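Local coordinates for large adhesion protein (Lap) involved in biofilm formation (Marinobacter hydrocarbonoclasticus, PDB 6XI3) that probably serves as a calcium-binding tandem-repeat extender of Ig-like beta-sandwich domains, within a bacterial adhesin involved in biofilm formation, at residues L224-D229 and V306-A311; L255-S260 and L292-T297; V265-T270 and T280-S285. One frame throughout, in Å; residues are numbered along the deposited sequence.

Interaction 1 (L224-D229 and V306-A311). With EDT ({[-(bis-carboxymethyl-amino)-ethyl]-carboxymethyl-amino}-acetic acid), chain I.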
ATOM      1  N   LEU A 224       4.978   3.112 -12.026  1.00 24.70           N
ATOM      2  CA  LEU A 224       6.417   2.816 -11.907  1.00 26.74           C
ATOM      3  C   LEU A 224       7.062   3.257 -13.224  1.00 27.08           C
ATOM      4  O   LEU A 224       6.466   3.022 -14.280  1.00 27.77           O
ATOM      5  CB  LEU A 224       6.640   1.326 -11.599  1.00 23.89           C
ATOM      6  CG  LEU A 224       8.116   0.914 -11.459  1.00 23.08           C
ATOM      7  CD1 LEU A 224       8.319  -0.202 -10.450  1.00 23.46           C
ATOM      8  CD2 LEU A 224       8.698   0.486 -12.794  1.00 25.21           C
ATOM      9  N   THR A 225       8.193   3.950 -13.129  1.00 25.81           N
ATOM     10  CA  THR A 225       9.078   4.200 -14.286  1.00 25.45           C
ATOM     11  C   THR A 225      10.419   3.507 -14.042  1.00 25.72           C
ATOM     12  O   THR A 225      10.789   3.351 -12.884  1.00 25.50           O
ATOM     13  CB  THR A 225       9.244   5.697 -14.549  1.00 26.52           C
ATOM     14  OG1 THR A 225      10.058   6.225 -13.502  1.00 30.67           O
ATOM     15  CG2 THR A 225       7.923   6.440 -14.667  1.00 28.54           C
ATOM     16  N   VAL A 226      11.107   3.123 -15.121  1.00 23.60           N
ATOM     17  CA  VAL A 226      12.485   2.582 -15.036  1.00 23.41           C
ATOM     18  C   VAL A 226      13.322   3.317 -16.075  1.00 26.95           C
ATOM     19  O   VAL A 226      12.784   3.713 -17.105  1.00 23.36           O
ATOM     20  CB  VAL A 226      12.545   1.053 -15.184  1.00 23.19           C
ATOM     21  CG1 VAL A 226      12.123   0.561 -16.564  1.00 23.71           C
ATOM     22  CG2 VAL A 226      13.938   0.532 -14.839  1.00 24.84           C
ATOM     23  N   SER A 227      14.598   3.524 -15.783  1.00 26.15           N
ATOM     24  CA  SER A 227      15.505   4.123 -16.778  1.00 32.03           C
ATOM     25  C   SER A 227      16.860   3.428 -16.690  1.00 27.90           C
ATOM     26  O   SER A 227      17.246   2.931 -15.592  1.00 25.40           O
ATOM     27  CB  SER A 227      15.543   5.631 -16.652  1.00 36.26           C
ATOM     28  OG  SER A 227      16.533   6.053 -15.760  1.00 40.16           O
ATOM     29  N   VAL A 228      17.498   3.304 -17.843  1.00 25.07           N
ATOM     30  CA  VAL A 228      18.870   2.771 -17.950  1.00 28.71           C
ATOM     31  C   VAL A 228      19.757   3.995 -17.862  1.00 27.80           C
ATOM     32  O   VAL A 228      19.773   4.726 -18.824  1.00 29.38           O
ATOM     33  CB  VAL A 228      19.032   1.974 -19.256  1.00 29.70           C
ATOM     34  CG1 VAL A 228      20.384   1.305 -19.333  1.00 32.32           C
ATOM     35  CG2 VAL A 228      17.914   0.962 -19.363  1.00 28.75           C
ATOM     36  N   ASP A 229      20.344   4.247 -16.697  1.00 23.72           N
ATOM     37  CA  ASP A 229      21.286   5.371 -16.489  1.00 26.80           C
ATOM     38  C   ASP A 229      22.555   5.148 -17.324  1.00 27.96           C
ATOM     39  O   ASP A 229      22.974   6.086 -17.988  1.00 26.92           O
ATOM     40  CB  ASP A 229      21.593   5.564 -15.011  1.00 27.78           C
ATOM     41  CG  ASP A 229      20.297   5.875 -14.252  1.00 30.70           C
ATOM     42  OD1 ASP A 229      19.381   6.434 -14.870  1.00 34.94           O
ATOM     43  OD2 ASP A 229      20.204   5.532 -13.088  1.00 32.06           O
ATOM     44  N   VAL A 306       2.687  -2.705 -10.926  1.00 25.33           N
ATOM     45  CA  VAL A 306       2.999  -1.527 -11.774  1.00 24.52           C
ATOM     46  C   VAL A 306       4.363  -1.782 -12.404  1.00 27.97           C
ATOM     47  O   VAL A 306       5.268  -2.274 -11.696  1.00 23.65           O
ATOM     48  CB  VAL A 306       2.982  -0.235 -10.968  1.00 25.63           C
ATOM     49  CG1 VAL A 306       1.545   0.134 -10.630  1.00 28.52           C
ATOM     50  CG2 VAL A 306       3.849  -0.350  -9.720  1.00 25.73           C
ATOM     51  N   SER A 307       4.473  -1.455 -13.685  1.00 25.99           N
ATOM     52  CA  SER A 307       5.573  -1.896 -14.568  1.00 27.30           C
ATOM     53  C   SER A 307       6.010  -0.756 -15.472  1.00 28.17           C
ATOM     54  O   SER A 307       5.174   0.126 -15.794  1.00 25.72           O
ATOM     55  CB  SER A 307       5.136  -3.076 -15.370  1.00 29.87           C
ATOM     56  OG  SER A 307       5.290  -4.215 -14.584  1.00 35.86           O
ATOM     57  N   ASP A 308       7.259  -0.843 -15.939  1.00 26.31           N
ATOM     58  CA  ASP A 308       7.779  -0.011 -17.044  1.00 23.62           C
ATOM     59  C   ASP A 308       8.880  -0.825 -17.720  1.00 25.31           C
ATOM     60  O   ASP A 308       9.365  -1.822 -17.144  1.00 24.09           O
ATOM     61  CB  ASP A 308       8.202   1.376 -16.557  1.00 24.00           C
ATOM     62  CG  ASP A 308       8.488   2.362 -17.677  1.00 27.01           C
ATOM     63  OD1 ASP A 308       7.931   2.157 -18.782  1.00 31.66           O
ATOM     64  OD2 ASP A 308       9.236   3.347 -17.445  1.00 29.49           O
ATOM     65  N   SER A 309       9.254  -0.427 -18.918  1.00 25.20           N
ATOM     66  CA  SER A 309      10.383  -1.039 -19.631  1.00 26.71           C
ATOM     67  C   SER A 309      11.238   0.084 -20.208  1.00 27.73           C
ATOM     68  O   SER A 309      10.728   1.199 -20.321  1.00 30.44           O
ATOM     69  CB  SER A 309       9.902  -1.985 -20.671  1.00 29.57           C
ATOM     70  OG  SER A 309       9.157  -1.269 -21.630  1.00 33.40           O
ATOM     71  N   ALA A 310      12.511  -0.182 -20.498  1.00 27.71           N
ATOM     72  CA  ALA A 310      13.412   0.826 -21.096  1.00 28.42           C
ATOM     73  C   ALA A 310      14.437   0.111 -21.981  1.00 26.99           C
ATOM     74  O   ALA A 310      14.687  -1.063 -21.738  1.00 26.58           O
ATOM     75  CB  ALA A 310      14.083   1.600 -20.003  1.00 26.85           C
ATOM     76  N   ALA A 311      14.975   0.819 -22.968  1.00 28.10           N
ATOM     77  CA  ALA A 311      15.908   0.269 -23.979  1.00 30.05           C
ATOM     78  C   ALA A 311      17.313   0.611 -23.513  1.00 28.77           C
ATOM     79  O   ALA A 311      17.506   1.684 -22.924  1.00 27.62           O
ATOM     80  CB  ALA A 311      15.616   0.824 -25.362  1.00 31.54           C
TER
HETATM   81  O20 EDT I 508       5.976   4.821 -17.809  1.00 45.46           O
HETATM   82  C5  EDT I 508       4.956   5.018 -17.114  1.00 53.16           C
HETATM   83  O19 EDT I 508       4.788   6.125 -16.464  1.00 45.00           O
HETATM   84  C4  EDT I 508       3.875   3.938 -17.151  1.00 56.04           C
HETATM   85  N3  EDT I 508       3.879   3.052 -18.361  1.00 64.43           N
HETATM   86  C2  EDT I 508       3.940   3.768 -19.677  1.00 58.07           C
HETATM   87  C1  EDT I 508       2.894   4.859 -19.862  1.00 70.71           C
HETATM   88  O18 EDT I 508       3.275   6.041 -20.153  1.00 70.39           O
HETATM   89  O17 EDT I 508       1.683   4.551 -19.770  1.00 83.50           O
HETATM   90  C6  EDT I 508       2.671   2.207 -18.392  1.00 61.20           C
HETATM   91  C7  EDT I 508       2.890   1.047 -17.493  1.00 58.03           C
HETATM   92  N8  EDT I 508       2.173  -0.121 -18.024  1.00 62.24           N
HETATM   93  C9  EDT I 508       3.030  -1.321 -17.953  1.00 68.84           C
HETATM   94  C10 EDT I 508       2.518  -2.506 -18.742  1.00 73.53           C
HETATM   95  O16 EDT I 508       3.365  -3.204 -19.335  1.00 66.04           O
HETATM   96  O15 EDT I 508       1.294  -2.781 -18.749  1.00 82.23           O
HETATM   97  C11 EDT I 508       0.906  -0.325 -17.287  1.00 61.90           C
HETATM   98  C12 EDT I 508       1.062  -1.125 -16.000  1.00 59.46           C
HETATM   99  O13 EDT I 508       1.960  -0.820 -15.192  1.00 53.62           O
HETATM  100  O14 EDT I 508       0.272  -2.066 -15.741  1.00 61.59           O
HETATM  101  O   HOH W   1       3.518   1.660 -14.331  1.00 38.76           O

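Interaction 2 (L255-S260 and L292-T297)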
ATOM      1  N   LEU A 255      13.539  -6.618 -11.399  1.00 22.07           N
ATOM      2  CA  LEU A 255      13.996  -6.114 -12.697  1.00 24.02           C
ATOM      3  C   LEU A 255      14.450  -7.300 -13.522  1.00 24.44           C
ATOM      4  O   LEU A 255      14.895  -8.294 -12.939  1.00 21.47           O
ATOM      5  CB  LEU A 255      15.121  -5.099 -12.523  1.00 24.98           C
ATOM      6  CG  LEU A 255      14.729  -3.835 -11.762  1.00 25.23           C
ATOM      7  CD1 LEU A 255      15.301  -3.867 -10.373  1.00 27.72           C
ATOM      8  CD2 LEU A 255      15.200  -2.603 -12.486  1.00 28.00           C
ATOM      9  N   THR A 256      14.306  -7.188 -14.834  1.00 24.26           N
ATOM     10  CA  THR A 256      14.887  -8.182 -15.764  1.00 25.19           C
ATOM     11  C   THR A 256      15.587  -7.379 -16.839  1.00 24.68           C
ATOM     12  O   THR A 256      15.108  -6.249 -17.119  1.00 23.72           O
ATOM     13  CB  THR A 256      13.860  -9.153 -16.367  1.00 25.53           C
ATOM     14  OG1 THR A 256      12.971  -8.355 -17.146  1.00 25.93           O
ATOM     15  CG2 THR A 256      13.129  -9.962 -15.327  1.00 27.21           C
ATOM     16  N   VAL A 257      16.750  -7.884 -17.257  1.00 25.55           N
ATOM     17  CA  VAL A 257      17.521  -7.336 -18.400  1.00 24.26           C
ATOM     18  C   VAL A 257      17.607  -8.451 -19.436  1.00 26.01           C
ATOM     19  O   VAL A 257      18.162  -9.519 -19.111  1.00 26.58           O
ATOM     20  CB  VAL A 257      18.928  -6.851 -18.004  1.00 23.75           C
ATOM     21  CG1 VAL A 257      19.578  -6.116 -19.157  1.00 24.78           C
ATOM     22  CG2 VAL A 257      18.924  -5.986 -16.763  1.00 24.36           C
ATOM     23  N   THR A 258      17.115  -8.172 -20.641  1.00 24.11           N
ATOM     24  CA  THR A 258      16.944  -9.173 -21.714  1.00 25.33           C
ATOM     25  C   THR A 258      17.796  -8.716 -22.899  1.00 23.61           C
ATOM     26  O   THR A 258      17.712  -7.538 -23.285  1.00 24.47           O
ATOM     27  CB  THR A 258      15.457  -9.409 -22.023  1.00 25.84           C
ATOM     28  OG1 THR A 258      14.749  -9.718 -20.812  1.00 25.46           O
ATOM     29  CG2 THR A 258      15.249 -10.560 -22.987  1.00 28.06           C
ATOM     30  N   ASP A 259      18.600  -9.624 -23.420  1.00 26.08           N
ATOM     31  CA  ASP A 259      19.539  -9.327 -24.520  1.00 27.91           C
ATOM     32  C   ASP A 259      18.892  -9.775 -25.837  1.00 31.55           C
ATOM     33  O   ASP A 259      17.756 -10.241 -25.806  1.00 27.86           O
ATOM     34  CB  ASP A 259      20.911  -9.936 -24.241  1.00 30.00           C
ATOM     35  CG  ASP A 259      21.067 -11.440 -24.476  1.00 30.30           C
ATOM     36  OD1 ASP A 259      20.102 -12.111 -24.909  1.00 31.01           O
ATOM     37  OD2 ASP A 259      22.141 -11.928 -24.152  1.00 29.44           O
ATOM     38  N   SER A 260      19.620  -9.581 -26.932  1.00 32.18           N
ATOM     39  CA  SER A 260      19.164  -9.771 -28.332  1.00 37.52           C
ATOM     40  C   SER A 260      19.037 -11.266 -28.667  1.00 40.49           C
ATOM     41  O   SER A 260      18.456 -11.571 -29.708  1.00 46.03           O
ATOM     42  CB  SER A 260      20.113  -9.074 -29.277  1.00 36.55           C
ATOM     43  OG  SER A 260      21.458  -9.534 -29.128  1.00 35.96           O
ATOM     44  N   LEU A 292      19.315  -4.106 -25.416  1.00 25.90           N
ATOM     45  CA  LEU A 292      18.859  -4.633 -24.112  1.00 27.43           C
ATOM     46  C   LEU A 292      17.449  -4.106 -23.889  1.00 26.62           C
ATOM     47  O   LEU A 292      17.206  -2.943 -24.273  1.00 26.64           O
ATOM     48  CB  LEU A 292      19.771  -4.111 -23.006  1.00 27.38           C
ATOM     49  CG  LEU A 292      21.205  -4.595 -23.051  1.00 27.15           C
ATOM     50  CD1 LEU A 292      21.930  -4.137 -21.811  1.00 26.63           C
ATOM     51  CD2 LEU A 292      21.300  -6.113 -23.183  1.00 29.05           C
ATOM     52  N   THR A 293      16.595  -4.914 -23.279  1.00 24.92           N
ATOM     53  CA  THR A 293      15.313  -4.457 -22.722  1.00 26.14           C
ATOM     54  C   THR A 293      15.324  -4.715 -21.226  1.00 26.42           C
ATOM     55  O   THR A 293      15.531  -5.873 -20.797  1.00 27.37           O
ATOM     56  CB  THR A 293      14.116  -5.083 -23.433  1.00 30.91           C
ATOM     57  OG1 THR A 293      14.285  -4.788 -24.822  1.00 36.18           O
ATOM     58  CG2 THR A 293      12.810  -4.500 -22.951  1.00 32.44           C
ATOM     59  N   VAL A 294      15.065  -3.639 -20.487  1.00 25.22           N
ATOM     60  CA  VAL A 294      14.981  -3.646 -19.017  1.00 25.58           C
ATOM     61  C   VAL A 294      13.512  -3.493 -18.673  1.00 27.14           C
ATOM     62  O   VAL A 294      12.877  -2.539 -19.162  1.00 29.03           O
ATOM     63  CB  VAL A 294      15.820  -2.513 -18.406  1.00 26.18           C
ATOM     64  CG1 VAL A 294      15.627  -2.442 -16.895  1.00 23.85           C
ATOM     65  CG2 VAL A 294      17.281  -2.683 -18.776  1.00 25.42           C
ATOM     66  N   GLU A 295      13.011  -4.404 -17.852  1.00 27.83           N
ATOM     67  CA  GLU A 295      11.667  -4.290 -17.270  1.00 28.16           C
ATOM     68  C   GLU A 295      11.783  -4.256 -15.751  1.00 27.45           C
ATOM     69  O   GLU A 295      12.666  -4.956 -15.210  1.00 24.69           O
ATOM     70  CB  GLU A 295      10.796  -5.459 -17.698  1.00 32.90           C
ATOM     71  CG  GLU A 295       9.465  -5.440 -16.952  1.00 44.02           C
ATOM     72  CD  GLU A 295       8.272  -5.689 -17.836  1.00 50.65           C
ATOM     73  OE1 GLU A 295       8.061  -6.868 -18.170  1.00 57.97           O
ATOM     74  OE2 GLU A 295       7.590  -4.696 -18.211  1.00 59.03           O
ATOM     75  N   ALA A 296      10.936  -3.440 -15.117  1.00 26.21           N
ATOM     76  CA  ALA A 296      10.841  -3.274 -13.651  1.00 26.31           C
ATOM     77  C   ALA A 296       9.368  -3.432 -13.255  1.00 24.16           C
ATOM     78  O   ALA A 296       8.523  -2.883 -13.962  1.00 23.77           O
ATOM     79  CB  ALA A 296      11.381  -1.926 -13.251  1.00 24.75           C
ATOM     80  N   THR A 297       9.104  -4.130 -12.159  1.00 23.05           N
ATOM     81  CA  THR A 297       7.756  -4.390 -11.626  1.00 23.04           C
ATOM     82  C   THR A 297       7.800  -4.273 -10.101  1.00 23.95           C
ATOM     83  O   THR A 297       8.766  -4.767  -9.464  1.00 21.92           O
ATOM     84  CB  THR A 297       7.273  -5.788 -12.032  1.00 26.79           C
ATOM     85  OG1 THR A 297       7.331  -5.896 -13.452  1.00 31.22           O
ATOM     86  CG2 THR A 297       5.868  -6.094 -11.571  1.00 28.99           C
TER
HETATM   87  O   HOH W   2      13.793  -7.516 -19.627  1.00 25.70           O

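Interaction 3 (V265-T270 and T280-S285)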
ATOM      1  N   VAL A 265      18.954 -11.552 -17.311  1.00 28.08           N
ATOM      2  CA  VAL A 265      19.563 -11.341 -15.969  1.00 27.20           C
ATOM      3  C   VAL A 265      18.475 -10.736 -15.076  1.00 26.24           C
ATOM      4  O   VAL A 265      17.776  -9.814 -15.557  1.00 24.13           O
ATOM      5  CB  VAL A 265      20.792 -10.423 -16.087  1.00 29.30           C
ATOM      6  CG1 VAL A 265      21.136  -9.724 -14.786  1.00 28.79           C
ATOM      7  CG2 VAL A 265      21.991 -11.169 -16.640  1.00 30.88           C
ATOM      8  N   THR A 266      18.330 -11.244 -13.843  1.00 24.89           N
ATOM      9  CA  THR A 266      17.391 -10.703 -12.835  1.00 25.71           C
ATOM     10  C   THR A 266      18.191  -9.858 -11.843  1.00 24.11           C
ATOM     11  O   THR A 266      19.363 -10.211 -11.547  1.00 25.63           O
ATOM     12  CB  THR A 266      16.609 -11.815 -12.128  1.00 26.66           C
ATOM     13  OG1 THR A 266      17.524 -12.562 -11.327  1.00 27.14           O
ATOM     14  CG2 THR A 266      15.886 -12.714 -13.106  1.00 26.77           C
ATOM     15  N   ALA A 267      17.556  -8.793 -11.375  1.00 23.31           N
ATOM     16  CA  ALA A 267      18.045  -7.878 -10.333  1.00 23.19           C
ATOM     17  C   ALA A 267      16.869  -7.482  -9.455  1.00 25.15           C
ATOM     18  O   ALA A 267      15.702  -7.605  -9.871  1.00 21.30           O
ATOM     19  CB  ALA A 267      18.691  -6.680 -10.949  1.00 24.34           C
ATOM     20  N   THR A 268      17.164  -7.023  -8.254  1.00 25.20           N
ATOM     21  CA  THR A 268      16.102  -6.552  -7.347  1.00 26.09           C
ATOM     22  C   THR A 268      16.661  -5.398  -6.500  1.00 26.29           C
ATOM     23  O   THR A 268      17.877  -5.324  -6.316  1.00 24.44           O
ATOM     24  CB  THR A 268      15.527  -7.754  -6.585  1.00 26.96           C
ATOM     25  OG1 THR A 268      14.486  -7.268  -5.743  1.00 27.68           O
ATOM     26  CG2 THR A 268      16.547  -8.440  -5.711  1.00 27.97           C
ATOM     27  N   THR A 269      15.802  -4.473  -6.076  1.00 24.86           N
ATOM     28  CA  THR A 269      16.154  -3.410  -5.110  1.00 25.66           C
ATOM     29  C   THR A 269      14.850  -3.006  -4.429  1.00 25.84           C
ATOM     30  O   THR A 269      13.859  -3.684  -4.640  1.00 23.83           O
ATOM     31  CB  THR A 269      16.942  -2.260  -5.754  1.00 25.85           C
ATOM     32  OG1 THR A 269      17.456  -1.508  -4.665  1.00 26.59           O
ATOM     33  CG2 THR A 269      16.158  -1.358  -6.681  1.00 23.82           C
ATOM     34  N   THR A 270      14.892  -1.990  -3.588  1.00 25.60           N
ATOM     35  CA  THR A 270      13.732  -1.575  -2.777  1.00 24.60           C
ATOM     36  C   THR A 270      13.452  -0.095  -2.998  1.00 24.10           C
ATOM     37  O   THR A 270      14.359   0.648  -3.345  1.00 24.62           O
ATOM     38  CB  THR A 270      13.952  -1.896  -1.296  1.00 25.10           C
ATOM     39  OG1 THR A 270      15.102  -1.183  -0.893  1.00 29.68           O
ATOM     40  CG2 THR A 270      14.146  -3.368  -1.027  1.00 27.67           C
ATOM     41  N   THR A 280      23.131   0.092  -8.891  1.00 24.96           N
ATOM     42  CA  THR A 280      24.367   0.340  -9.690  1.00 28.72           C
ATOM     43  C   THR A 280      25.182  -0.956  -9.726  1.00 25.87           C
ATOM     44  O   THR A 280      25.195  -1.661  -8.728  1.00 25.00           O
ATOM     45  CB  THR A 280      25.121   1.556  -9.136  1.00 29.10           C
ATOM     46  OG1 THR A 280      25.549   1.196  -7.833  1.00 33.30           O
ATOM     47  CG2 THR A 280      24.247   2.783  -9.066  1.00 30.90           C
ATOM     48  N   GLY A 281      25.820  -1.258 -10.850  1.00 24.32           N
ATOM     49  CA  GLY A 281      26.771  -2.377 -10.954  1.00 23.97           C
ATOM     50  C   GLY A 281      26.062  -3.700 -11.176  1.00 24.40           C
ATOM     51  O   GLY A 281      26.591  -4.719 -10.827  1.00 26.96           O
ATOM     52  N   VAL A 282      24.869  -3.689 -11.752  1.00 24.02           N
ATOM     53  CA  VAL A 282      24.174  -4.944 -12.117  1.00 22.58           C
ATOM     54  C   VAL A 282      25.076  -5.701 -13.089  1.00 24.27           C
ATOM     55  O   VAL A 282      25.457  -5.095 -14.080  1.00 23.80           O
ATOM     56  CB  VAL A 282      22.798  -4.668 -12.730  1.00 22.16           C
ATOM     57  CG1 VAL A 282      22.202  -5.971 -13.180  1.00 22.40           C
ATOM     58  CG2 VAL A 282      21.885  -3.932 -11.756  1.00 22.80           C
ATOM     59  N   ASP A 283      25.336  -6.986 -12.840  1.00 23.96           N
ATOM     60  CA  ASP A 283      26.316  -7.789 -13.620  1.00 25.73           C
ATOM     61  C   ASP A 283      25.597  -8.314 -14.869  1.00 23.00           C
ATOM     62  O   ASP A 283      24.670  -9.130 -14.747  1.00 22.44           O
ATOM     63  CB  ASP A 283      26.952  -8.859 -12.738  1.00 26.57           C
ATOM     64  CG  ASP A 283      27.796  -9.901 -13.461  1.00 30.01           C
ATOM     65  OD1 ASP A 283      28.197  -9.694 -14.626  1.00 29.39           O
ATOM     66  OD2 ASP A 283      28.021 -10.924 -12.849  1.00 32.03           O
ATOM     67  N   ILE A 284      26.004  -7.839 -16.037  1.00 22.84           N
ATOM     68  CA  ILE A 284      25.421  -8.319 -17.320  1.00 24.85           C
ATOM     69  C   ILE A 284      26.489  -8.974 -18.191  1.00 27.72           C
ATOM     70  O   ILE A 284      26.270  -9.019 -19.429  1.00 25.54           O
ATOM     71  CB  ILE A 284      24.685  -7.175 -18.037  1.00 25.69           C
ATOM     72  CG1 ILE A 284      25.580  -5.960 -18.269  1.00 24.93           C
ATOM     73  CG2 ILE A 284      23.440  -6.831 -17.258  1.00 24.73           C
ATOM     74  CD1 ILE A 284      25.021  -4.999 -19.292  1.00 29.34           C
ATOM     75  N   SER A 285      27.546  -9.515 -17.567  1.00 27.10           N
ATOM     76  CA  SER A 285      28.617 -10.287 -18.268  1.00 30.87           C
ATOM     77  C   SER A 285      28.024 -11.524 -18.955  1.00 29.18           C
ATOM     78  O   SER A 285      28.631 -11.984 -19.926  1.00 31.25           O
ATOM     79  CB  SER A 285      29.737 -10.673 -17.339  1.00 29.77           C
ATOM     80  OG  SER A 285      29.220 -11.385 -16.220  1.00 31.55           O
TER

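Interaction 1 (L224-D229 and V306-A311)
Asp-308 OD2 accepts the backbone N-H of Val-226 at 3.0 Å (N to OD2), a fairly straight bond that meets the oxygen on its anti side, 18° out of the carboxylate plane. With CG anti to the backbone N (chi1 -169°), the carboxylate is carried across to strand 224-229 and takes a peptide N-H there. Thr-225 lies against the same oxygen, its CA 3.3 Å from Asp-308 OD2. Between the strands, Leu-224 sets CB on Val-306 CG2 at 3.8 Å and brings CD2 to the backbone N of Asp-308. These two strands run nearly parallel, 22° apart, as outermost strands of the two sheets of an Ig-like sandwich, so this contact closes one side of the domain. Further along, Ala-310 CB meets Val-226 CG1 at 4.1 Å and Val-228 CG2 at 3.9 Å. Toward the other end, a water accepts from Leu-224 N and donates to Ser-307 O, bridging the backbones. The bound EDT molecule lies beside this end, its O13 accepting from Ser-307 N at 3.0 Å. Its O20 approaches Asp-308 OD1 to 3.4 Å, a closeness of two carboxylates that might favour a proton on one of them.

Interaction 2 (L255-S260 and L292-T297)
Val-257 and Val-294 stand side by side and point the same way, CG1 of Val-257 meeting CG2 of Val-294 at 4.1 Å. The other neighbour of that CG1 is Leu-292, whose side chain crosses at a slant and sets CD1 4.1 Å from Val-257 CG1; both contacts follow from CG1 of Val-257 standing anti to its backbone N (chi1 -171°). On the same face, Leu-255 lays CD2 against the methyl of Ala-296, 4.0 Å from its CB. The pairs belong to central strands 252-258 and 290-299 of the four-stranded sheet of an Ig-like sandwich. They form a regular antiparallel ladder in which Thr-256 with Glu-295 and Thr-258 with Thr-293 are the hydrogen-bonded pairs, and this apolar face looks into the core toward Leu-240 of the other sheet. The reverse face is polar. There Thr-256 and Glu-295 also run alongside each other, OG1 of Thr-256 being 3.7 Å from CB of Glu-295, before the glutamate bends away at chi2. A water on this face is hydrogen-bonded to Thr-256 OG1 and Thr-258 OG1 and donates to Thr-293 O at 2.7 Å. That carbonyl oxygen also accepts from Thr-258 N, 2.8 Å away and tilted 24° from the carbonyl plane, so two donors grip it. Where the strand ends, Asp-259 CB touches Leu-292 CD2 at 4.0 Å, while its carboxylate turns to backbone N-H groups outside the pair: OD1 takes those of Ala-261 and Asn-263, OD2 that of Val-288.

Interaction 3 (V265-T270 and T280-S285)
Both methyls of Val-265 meet the flat peptide group that follows Asp-283 at its oxygen end: CG1 is 3.6 Å and CG2 3.9 Å from Asp-283 O. The second flat group here, the Asp-283 carboxylate, turns to its own segment instead. Its OD1 accepts on the anti side from Ser-285 N at 3.0 Å, with the donor 31° out of the carboxylate plane, and on the syn side from Ser-285 OG. The N-H bond makes an Asx turn; with the hydroxyl on the same oxygen, it limits the rotation of the carboxylate where the strand gives way to a loop. The rest of the contact is apolar. Val-265 CG1, anti to the backbone N (chi1 157°), also reaches Val-282 CG1 at 4.2 Å and Ile-284 CG2 at 4.4 Å. Two residues on, the methyl of Ala-267 meets Val-282 from the same strand, CB to CG1 4.2 Å. Contact is thus confined to a few side chains, since the strand axes stay 8.1 Å apart and cross at 148°, too far for backbone pairing. A G1 beta bulge sets Gly-281 and Val-282 opposite Ala-238 of the neighbouring strand, with the glycine at positive phi. Strand 264-270 is outermost in the four-stranded sheet and strand 277-283 in the three-stranded one; side chains meeting between two such edges, without a shared backbone ladder, are characteristic of a beta-sandwich, here of the Ig-like type.

In the fold
From the N terminus, strand 223-232 opens interaction 1, which closes only when the chain reaches strand 305-314, so its loop encloses the other two. Inside it, interaction 2 joins strand 252-258 to strand 290-299, and within that loop interaction 3 brings strand 264-270 up to strand 277-283. The three are nested and none cross. Interaction 2 lies within the four-stranded sheet, whereas interactions 1 and 3 bridge from its two outermost strands to those of the three-stranded sheet. Backbone bonds such as Ala-310 N to Val-294 O and Val-257 N to Val-265 O connect interaction 2 with both neighbours; interactions 1 and 3 do not touch.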